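Local coordinates for ABC transporter, periplasmic substrate-binding protein (Vibrio cholerae O1 biovar eltor, PDB 1TWY), which probably binds inorganic phosphate in the periplasm and delivers it to an ABC-type membrane transporter, at residues Ser158-Ser161 and Leu165-Thr168; Gly154-Phe159 and Glu173-Ala178; Ser35-Arg40 and Leu235-Leu240; Thr82-Tyr85 and Ser89-Gln92. All coordinates share one frame; numbering follows the deposited sequence.

The four contacts lie on both sides of the cleft of a two-lobed periplasmic binding protein. Contact 3 joins residues far apart in sequence, bringing the start of helix 36-52 onto strand 236-243; the other contacts all fall between its two segments, contact 4 first, then 2 and 1. Contacts 3 and 4, with centres about 12 Å apart, belong to the side holding the phosphate and both touch it; strands 79-82 and 236-243 pair in the main sheet. Contacts 1 and 2, with centres about 4 Å apart, belong to the facing lobe and set helix 154-163 against the hairpin 166-169/172-175. The two groups meet at the cleft through Ser-158 and Arg-237.

Contact 1 of 4, residues Ser158-Ser161 and Leu165-Thr168; sequences SFES and LTKT. With MG (magnesium ion), chain J.
Leu-165, just past the end of helix 154-163, folds back onto Glu-160 and Phe-159. Its backbone N donates to Glu-160 O at 2.9 Å, with an N-H...O angle of 156° and the donor tilted from the carbonyl plane. This bond spans five residues and directly follows Gly-164, a pattern that recalls the outer bond of a Schellman motif at a helix C-terminus. The leucine side chain points at the helix: CB lies 4.0 Å from Glu-160 CB, and CD1 ends 3.7 Å from Phe-159 CE2. Phe-159 can meet it because its CG stands anti to the backbone N (chi1 171°), sending the ring out to where Tyr-127 and Phe-203 also pack. A two-residue link, Gly-164 and Leu-165, joins helix 154-163 to strand 166-169, the first strand of a beta hairpin. At Thr-166 the two branches divide their work. Methyl CG2 rests 3.9 Å from Glu-160 CB and equally near its OE1, the two side chains crossing at a slant, whereas OG1 is hydrogen-bonded to Glu-173; the Glu-160 carboxylate has its partners in Ser-175 and Arg-156. Thr-166 O coordinates the magnesium ion at 2.4 Å; the ligands of the metal also include Gly-164 O and a water at 2.4 Å, so it bridges main-chain carbonyls on both sides of Leu-165.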
# COMPACT_ATOMS: atom_id res chain seq x y z
N SER A 158 0.35 4.45 -3.82
CA SER A 158 1.14 4.48 -2.57
C SER A 158 2.60 4.67 -2.88
O SER A 158 3.20 5.40 -2.21
CB SER A 158 0.90 3.21 -1.84
OG SER A 158 -0.47 3.10 -1.48
N PHE A 159 3.14 4.05 -3.91
CA PHE A 159 4.59 4.24 -4.21
C PHE A 159 4.85 5.75 -4.55
O PHE A 159 5.78 6.35 -4.04
CB PHE A 159 4.97 3.39 -5.40
CG PHE A 159 6.35 3.63 -5.96
CD1 PHE A 159 7.44 3.10 -5.35
CD2 PHE A 159 6.55 4.45 -7.12
CE1 PHE A 159 8.75 3.41 -5.79
CE2 PHE A 159 7.88 4.65 -7.60
CZ PHE A 159 8.92 4.12 -6.88
N GLU A 160 3.99 6.25 -5.36
CA GLU A 160 4.12 7.67 -5.75
C GLU A 160 3.87 8.61 -4.63
O GLU A 160 4.67 9.57 -4.45
CB GLU A 160 3.30 8.04 -6.99
CG GLU A 160 3.63 7.32 -8.28
CD GLU A 160 2.87 7.77 -9.46
OE1 GLU A 160 1.92 8.51 -9.42
OE2 GLU A 160 3.13 7.18 -10.53
N SER A 161 2.93 8.29 -3.75
CA SER A 161 2.73 9.14 -2.59
C SER A 161 3.92 9.11 -1.62
O SER A 161 4.46 10.17 -1.21
CB SER A 161 1.44 8.72 -1.88
OG SER A 161 1.23 9.45 -0.67
N LEU A 165 6.23 11.64 -5.78
CA LEU A 165 6.17 11.56 -7.22
C LEU A 165 4.79 11.91 -7.81
O LEU A 165 4.45 11.42 -8.86
CB LEU A 165 6.60 10.20 -7.76
CG LEU A 165 8.08 9.86 -7.64
CD1 LEU A 165 8.39 8.31 -7.71
CD2 LEU A 165 8.89 10.62 -8.70
N THR A 166 4.01 12.73 -7.15
CA THR A 166 2.86 13.30 -7.76
C THR A 166 3.09 14.83 -7.76
O THR A 166 4.01 15.31 -7.14
CB THR A 166 1.55 12.97 -7.04
OG1 THR A 166 1.47 13.53 -5.72
CG2 THR A 166 1.41 11.46 -6.87
N LYS A 167 2.26 15.47 -8.52
CA LYS A 167 2.29 16.96 -8.57
C LYS A 167 0.88 17.47 -8.54
O LYS A 167 -0.04 16.86 -9.11
CB LYS A 167 2.92 17.41 -9.83
CG LYS A 167 2.24 17.05 -11.13
CD LYS A 167 3.06 17.42 -12.43
CE LYS A 167 2.38 16.88 -13.65
NZ LYS A 167 3.17 17.10 -14.81
N THR A 168 0.70 18.63 -7.92
CA THR A 168 -0.58 19.26 -7.87
C THR A 168 -0.92 19.95 -9.18
O THR A 168 -0.14 20.77 -9.74
CB THR A 168 -0.64 20.24 -6.72
OG1 THR A 168 -0.23 19.66 -5.49
CG2 THR A 168 -2.03 20.79 -6.58
MG MG J . 6.01 16.06 -6.13
O HOH W 1 5.04 16.04 -4.61
O HOH W 2 5.72 18.10 -7.35

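Contact 2 of 4, residues Gly154-Phe159 and Glu173-Ala178; sequences GTRYSF and EVSDVA
The guanidinium of Arg-156 meets Ser-175 at its edge, not over a face: Ser-175 OG lies near the plane of the group, 3.1 Å from NH2, with Ser-175 CB next at 3.7 Å from the same nitrogen. The other nitrogens have partners outside the pair of segments: NE is salt-bridged to Glu-160, and NH1 is hydrogen-bonded to the backbone oxygen of Arg-149. The setting is a helix laid beside a beta hairpin: helix 154-163 supplies the arginine, and the second hairpin strand, 172-175, delivers the serine from its last residue. With CG anti to the backbone N (chi1 -176°) and the chain extended as far as NE, Arg-156 spans the gap between the two elements at nearly full length. Ser-175 OG is hydrogen-bonded to Glu-160 OE2, and the hydroxyl and the guanidinium therefore converge on one carboxylate. Such sharing would be expected to favour the charged form of the acid and to restrict rotation of the guanidinium. Val-177 directs its side chain to the same side; its CB comes no nearer than 4.6 Å to Arg-156 NH2, while its CG2 packs on Glu-160 OE2. Beyond the strand end the chain bends around the serine, and Val-177 N makes a weak hydrogen bond of 3.4 Å to Ser-175 OG.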
# COMPACT_ATOMS: atom_id res chain seq x y z
N GLY A 154 -3.53 0.65 -6.86
CA GLY A 154 -3.25 1.09 -5.51
C GLY A 154 -1.81 1.11 -5.09
O GLY A 154 -1.35 1.98 -4.30
N THR A 155 -1.06 0.10 -5.55
CA THR A 155 0.32 -0.02 -5.23
C THR A 155 1.09 1.17 -5.84
O THR A 155 1.92 1.77 -5.18
CB THR A 155 0.78 -1.32 -5.82
OG1 THR A 155 0.13 -2.37 -5.08
CG2 THR A 155 2.22 -1.52 -5.58
N ARG A 156 0.72 1.46 -7.05
CA ARG A 156 1.33 2.66 -7.77
C ARG A 156 1.03 3.94 -7.01
O ARG A 156 1.95 4.79 -6.83
CB ARG A 156 0.90 2.78 -9.15
CG ARG A 156 1.60 3.92 -9.86
CD ARG A 156 1.10 4.02 -11.25
NE ARG A 156 1.55 5.20 -11.91
CZ ARG A 156 1.46 5.44 -13.23
NH1 ARG A 156 1.04 4.56 -14.18
NH2 ARG A 156 1.91 6.64 -13.63
N TYR A 157 -0.21 4.12 -6.56
CA TYR A 157 -0.59 5.34 -5.89
C TYR A 157 0.23 5.50 -4.62
O TYR A 157 0.75 6.57 -4.33
CB TYR A 157 -2.11 5.29 -5.60
CG TYR A 157 -2.51 6.50 -4.86
CD1 TYR A 157 -2.32 6.55 -3.47
CD2 TYR A 157 -3.03 7.60 -5.52
CE1 TYR A 157 -2.63 7.67 -2.77
CE2 TYR A 157 -3.38 8.76 -4.78
CZ TYR A 157 -3.14 8.76 -3.42
OH TYR A 157 -3.45 9.83 -2.61
N SER A 158 0.35 4.45 -3.82
CA SER A 158 1.14 4.48 -2.57
C SER A 158 2.60 4.67 -2.88
O SER A 158 3.20 5.40 -2.21
CB SER A 158 0.90 3.21 -1.84
OG SER A 158 -0.47 3.10 -1.48
N PHE A 159 3.14 4.05 -3.91
CA PHE A 159 4.59 4.24 -4.21
C PHE A 159 4.85 5.75 -4.55
O PHE A 159 5.78 6.35 -4.04
CB PHE A 159 4.97 3.39 -5.40
CG PHE A 159 6.35 3.63 -5.96
CD1 PHE A 159 7.44 3.10 -5.35
CD2 PHE A 159 6.55 4.45 -7.12
CE1 PHE A 159 8.75 3.41 -5.79
CE2 PHE A 159 7.88 4.65 -7.60
CZ PHE A 159 8.92 4.12 -6.88
N GLU A 173 -3.94 15.59 -7.48
CA GLU A 173 -2.59 15.13 -7.63
C GLU A 173 -2.60 14.38 -8.94
O GLU A 173 -3.59 13.66 -9.24
CB GLU A 173 -2.09 14.24 -6.44
CG GLU A 173 -1.72 14.91 -5.15
CD GLU A 173 -0.80 16.16 -5.36
OE1 GLU A 173 0.42 15.96 -5.65
OE2 GLU A 173 -1.32 17.29 -5.13
N VAL A 174 -1.58 14.55 -9.74
CA VAL A 174 -1.37 13.85 -10.96
C VAL A 174 -0.02 13.14 -10.86
O VAL A 174 0.94 13.67 -10.26
CB VAL A 174 -1.27 14.89 -12.09
CG1 VAL A 174 -0.81 14.30 -13.43
CG2 VAL A 174 -2.63 15.54 -12.21
N SER A 175 0.12 11.97 -11.47
CA SER A 175 1.41 11.31 -11.45
C SER A 175 2.49 12.18 -12.11
O SER A 175 2.30 12.70 -13.21
CB SER A 175 1.35 9.95 -12.18
OG SER A 175 2.61 9.36 -12.24
N ASP A 176 3.67 12.20 -11.47
CA ASP A 176 4.79 13.02 -11.96
C ASP A 176 5.95 12.11 -12.39
O ASP A 176 7.09 12.55 -12.65
CB ASP A 176 5.26 13.92 -10.85
CG ASP A 176 6.07 15.14 -11.35
OD1 ASP A 176 5.92 15.58 -12.49
OD2 ASP A 176 6.84 15.64 -10.56
N VAL A 177 5.68 10.84 -12.57
CA VAL A 177 6.62 9.88 -13.11
C VAL A 177 6.75 10.14 -14.58
O VAL A 177 5.78 10.38 -15.31
CB VAL A 177 6.14 8.38 -12.88
CG1 VAL A 177 6.96 7.37 -13.47
CG2 VAL A 177 6.15 8.12 -11.40
N ALA A 178 7.97 10.09 -14.99
CA ALA A 178 8.26 10.34 -16.41
C ALA A 178 7.47 9.42 -17.32
O ALA A 178 7.44 8.26 -17.11
CB ALA A 178 9.69 10.16 -16.62

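Contact 3 of 4, residues Ser35-Arg40 and Leu235-Leu240; sequences STSVAR and LSRPFL. With PO4 (phosphate ion), chain I.
Polar bonding centres on Ser-37 and Arg-237. Arg-237 NH1 donates to Ser-37 OG at 3.0 Å with a bent N-H...O angle of 134°, and the hydroxyl sits 31° out of the guanidinium plane. A water completes a second route, donating to Ser-37 OG and accepting from Arg-237 NH2. Ser-37 OG in turn donates to phosphate O1 at 2.6 Å, so this one oxygen joins arginine, water and anion. The arginine has stronger company in a salt bridge to Asp-103, and NH1 also meets Ser-158. Anion bonds gather at the helix start. Ser-35 is the N-cap of helix 36-52: its OG accepts from Val-38 N and gives its proton to phosphate O1 at 2.6 Å. Thr-36 N and OG1 both donate to O3, each at 2.8 Å, while Ser-37 N makes a longer bond to O1; Ser-65 and Ser-83 hold the ion too. A phosphate held by hydroxyls and amides at a helix N-terminus is the arrangement of the phosphate-binding members of this periplasmic family; the ion probably comes from the crystallisation liquor, but its place is consistent with the substrate site of a phosphate receptor. This first turn packs across strand 236-243, the short-segment axes 9.0 Å apart at 70°. The apolar part is Val-38 on Phe-239. Val-38 CG2, anti to the carbonyl carbon with CG1 anti to the backbone N, lies over one face of the Phe-239 ring in a CH-pi contact, 3.8 Å from the ring centroid. Phe-239 CE1 sits 3.7 Å above the guanidinium plane of Arg-237, toward its rim.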
# COMPACT_ATOMS: atom_id res chain seq x y z
N SER A 35 -10.78 1.85 0.83
CA SER A 35 -9.63 1.26 0.22
C SER A 35 -9.78 -0.11 -0.35
O SER A 35 -10.17 -1.05 0.32
CB SER A 35 -8.44 1.31 1.19
OG SER A 35 -7.34 0.54 0.74
N THR A 36 -9.44 -0.20 -1.65
CA THR A 36 -9.44 -1.48 -2.30
C THR A 36 -8.20 -2.27 -1.86
O THR A 36 -8.30 -3.46 -1.92
CB THR A 36 -9.35 -1.32 -3.85
OG1 THR A 36 -8.14 -0.63 -4.19
CG2 THR A 36 -10.58 -0.54 -4.41
N SER A 37 -7.15 -1.61 -1.49
CA SER A 37 -5.95 -2.30 -0.87
C SER A 37 -6.40 -3.06 0.41
O SER A 37 -6.16 -4.27 0.57
CB SER A 37 -4.83 -1.32 -0.63
OG SER A 37 -4.57 -0.46 -1.84
N VAL A 38 -7.07 -2.37 1.30
CA VAL A 38 -7.56 -2.96 2.56
C VAL A 38 -8.63 -3.93 2.29
O VAL A 38 -8.80 -4.94 3.00
CB VAL A 38 -8.02 -1.91 3.51
CG1 VAL A 38 -8.35 -2.57 4.88
CG2 VAL A 38 -6.97 -0.95 3.72
N ALA A 39 -9.44 -3.79 1.25
CA ALA A 39 -10.58 -4.65 1.03
C ALA A 39 -10.13 -6.13 0.75
O ALA A 39 -10.86 -7.01 1.01
CB ALA A 39 -11.41 -4.18 -0.13
N ARG A 40 -8.98 -6.32 0.18
CA ARG A 40 -8.40 -7.68 -0.13
C ARG A 40 -8.37 -8.48 1.22
O ARG A 40 -9.00 -9.51 1.37
CB ARG A 40 -6.98 -7.51 -0.70
CG ARG A 40 -6.97 -6.75 -2.08
CD ARG A 40 -5.67 -6.95 -2.91
NE ARG A 40 -5.40 -8.38 -3.02
CZ ARG A 40 -4.26 -8.98 -2.68
NH1 ARG A 40 -3.23 -8.28 -2.17
NH2 ARG A 40 -4.15 -10.29 -2.83
N LEU A 235 9.30 2.30 3.09
CA LEU A 235 8.38 2.15 2.04
C LEU A 235 7.24 1.22 2.46
O LEU A 235 7.17 0.03 2.20
CB LEU A 235 9.07 1.62 0.76
CG LEU A 235 9.99 2.71 0.15
CD1 LEU A 235 10.61 2.10 -1.13
CD2 LEU A 235 9.46 4.19 -0.07
N SER A 236 6.38 1.79 3.27
CA SER A 236 5.24 1.06 3.75
C SER A 236 4.08 2.02 3.88
O SER A 236 4.22 3.23 3.94
CB SER A 236 5.51 0.43 5.07
OG SER A 236 5.40 1.40 6.07
N ARG A 237 2.90 1.47 3.91
CA ARG A 237 1.73 2.29 4.02
C ARG A 237 0.83 1.66 5.08
O ARG A 237 0.89 0.45 5.27
CB ARG A 237 0.96 2.35 2.70
CG ARG A 237 0.45 1.04 2.24
CD ARG A 237 0.05 1.04 0.82
NE ARG A 237 -0.27 -0.28 0.35
CZ ARG A 237 -1.18 -0.56 -0.59
NH1 ARG A 237 -1.79 0.43 -1.16
NH2 ARG A 237 -1.48 -1.83 -0.94
N PRO A 238 0.07 2.48 5.79
CA PRO A 238 -0.85 1.98 6.79
C PRO A 238 -2.16 1.47 6.23
O PRO A 238 -2.63 2.09 5.23
CB PRO A 238 -1.14 3.27 7.67
CG PRO A 238 -1.01 4.35 6.71
CD PRO A 238 0.12 3.94 5.77
N PHE A 239 -2.76 0.43 6.81
CA PHE A 239 -4.15 0.11 6.57
C PHE A 239 -4.88 0.64 7.81
O PHE A 239 -4.69 0.09 8.87
CB PHE A 239 -4.36 -1.36 6.48
CG PHE A 239 -3.89 -2.01 5.14
CD1 PHE A 239 -3.28 -1.25 4.18
CD2 PHE A 239 -4.16 -3.32 4.88
CE1 PHE A 239 -2.92 -1.82 2.94
CE2 PHE A 239 -3.82 -3.90 3.68
CZ PHE A 239 -3.18 -3.15 2.72
N LEU A 240 -5.60 1.75 7.70
CA LEU A 240 -6.36 2.34 8.79
C LEU A 240 -7.78 2.01 8.72
O LEU A 240 -8.47 1.86 7.67
CB LEU A 240 -6.22 3.86 8.72
CG LEU A 240 -4.84 4.47 8.75
CD1 LEU A 240 -5.01 5.96 8.79
CD2 LEU A 240 -3.99 3.94 10.00
P PO4 I . -6.92 2.49 -2.37
O1 PO4 I . -6.24 1.48 -1.43
O2 PO4 I . -5.84 2.88 -3.53
O3 PO4 I . -8.21 1.90 -3.06
O4 PO4 I . -7.26 3.83 -1.75
O HOH W 3 -2.69 -2.15 -3.53

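Contact 4 of 4, residues Thr82-Tyr85 and Ser89-Gln92; sequences TSRY and SEAQ. With PO4 (phosphate ion), chain I.
Arg-84 reaches Glu-90 only with the end of its side chain, from a cramped first torsion, CG lying between the backbone N and the carbonyl carbon (chi1 58°), after which the chain runs straight to NE. Glu-90, with CG anti to its carbonyl carbon and an extended chain, comes to meet it at about a right angle. The result is a bidentate, end-on salt bridge tying together two parts of the long loop between strands 79-82 and 96-109. NH1 donates to OE1 at 2.8 Å along an almost perfectly straight line (178°), using the syn lone pair of that oxygen. NH2 donates to OE2 at 2.9 Å, also from the syn side but somewhat above the carboxylate plane. The two flat groups are close to coplanar, 21° apart, which allows both bonds to form together and limits rotation of either group. Further bonds hold the pair in place: Arg-84 NH1 reaches round to Tyr-85 O at 3.1 Å, NH2 has a second partner in Thr-66 at the start of helix 65-73, and Glu-90 OE1 accepts from Thr-87 N in the three residues between the segments. Apart from this bridge the two segments lie well separated, their nearest CA atoms, of Tyr-85 and Glu-90, being 9.5 Å apart. The backbone of Arg-84 is held as well, since Thr-82 OG1 donates to its carbonyl oxygen at 2.7 Å, in the carbonyl plane. Between these residues the loop runs past the phosphate, where Ser-83 OG donates to phosphate O1 at 2.7 Å.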
# COMPACT_ATOMS: atom_id res chain seq x y z
N THR A 82 -8.78 2.90 4.91
CA THR A 82 -7.87 3.64 4.04
C THR A 82 -6.55 2.92 3.99
O THR A 82 -6.19 2.20 4.84
CB THR A 82 -7.60 5.10 4.48
OG1 THR A 82 -6.80 5.16 5.68
CG2 THR A 82 -8.89 5.88 4.72
N SER A 83 -5.80 3.18 2.91
CA SER A 83 -4.43 2.77 2.79
C SER A 83 -3.40 3.90 2.86
O SER A 83 -2.27 3.81 2.30
CB SER A 83 -4.33 1.95 1.53
OG SER A 83 -4.76 2.80 0.42
N ARG A 84 -3.75 4.97 3.51
CA ARG A 84 -2.95 6.17 3.70
C ARG A 84 -3.41 6.88 4.91
O ARG A 84 -4.54 6.66 5.37
CB ARG A 84 -3.06 7.13 2.54
CG ARG A 84 -4.47 7.58 2.30
CD ARG A 84 -4.54 8.64 1.22
NE ARG A 84 -5.90 9.08 0.88
CZ ARG A 84 -6.59 9.99 1.56
NH1 ARG A 84 -6.13 10.45 2.70
NH2 ARG A 84 -7.82 10.36 1.15
N TYR A 85 -2.54 7.68 5.51
CA TYR A 85 -2.95 8.55 6.59
C TYR A 85 -3.90 9.63 6.04
O TYR A 85 -3.93 9.94 4.84
CB TYR A 85 -1.73 9.15 7.29
CG TYR A 85 -0.88 8.12 7.98
CD1 TYR A 85 -1.28 7.55 9.15
CD2 TYR A 85 0.44 7.76 7.51
CE1 TYR A 85 -0.52 6.65 9.78
CE2 TYR A 85 1.16 6.81 8.19
CZ TYR A 85 0.63 6.24 9.31
OH TYR A 85 1.31 5.27 10.06
N SER A 89 -7.25 18.23 6.55
CA SER A 89 -8.66 18.55 6.22
C SER A 89 -9.64 17.40 6.45
O SER A 89 -10.86 17.60 6.57
CB SER A 89 -8.75 19.11 4.77
OG SER A 89 -9.68 18.41 3.95
N GLU A 90 -9.11 16.17 6.48
CA GLU A 90 -9.96 14.98 6.61
C GLU A 90 -10.18 14.64 8.08
O GLU A 90 -11.15 13.97 8.44
CB GLU A 90 -9.30 13.77 5.93
CG GLU A 90 -9.63 13.64 4.44
CD GLU A 90 -8.64 12.82 3.61
OE1 GLU A 90 -7.62 12.31 4.16
OE2 GLU A 90 -8.87 12.73 2.40
N ALA A 91 -9.24 15.06 8.90
CA ALA A 91 -9.25 14.82 10.32
C ALA A 91 -10.45 15.47 10.90
O ALA A 91 -10.90 16.51 10.42
CB ALA A 91 -7.99 15.38 10.98
N GLN A 92 -11.14 14.75 11.74
CA GLN A 92 -12.33 15.26 12.46
C GLN A 92 -12.20 14.88 13.90
O GLN A 92 -11.70 13.82 14.26
CB GLN A 92 -13.63 14.65 11.96
CG GLN A 92 -14.17 15.09 10.68
CD GLN A 92 -15.57 14.45 10.49
OE1 GLN A 92 -15.86 13.32 10.97
NE2 GLN A 92 -16.43 15.17 9.78
P PO4 I . -6.92 2.49 -2.37
O1 PO4 I . -6.24 1.48 -1.43
O2 PO4 I . -5.84 2.88 -3.53
O3 PO4 I . -8.21 1.90 -3.06
O4 PO4 I . -7.26 3.83 -1.75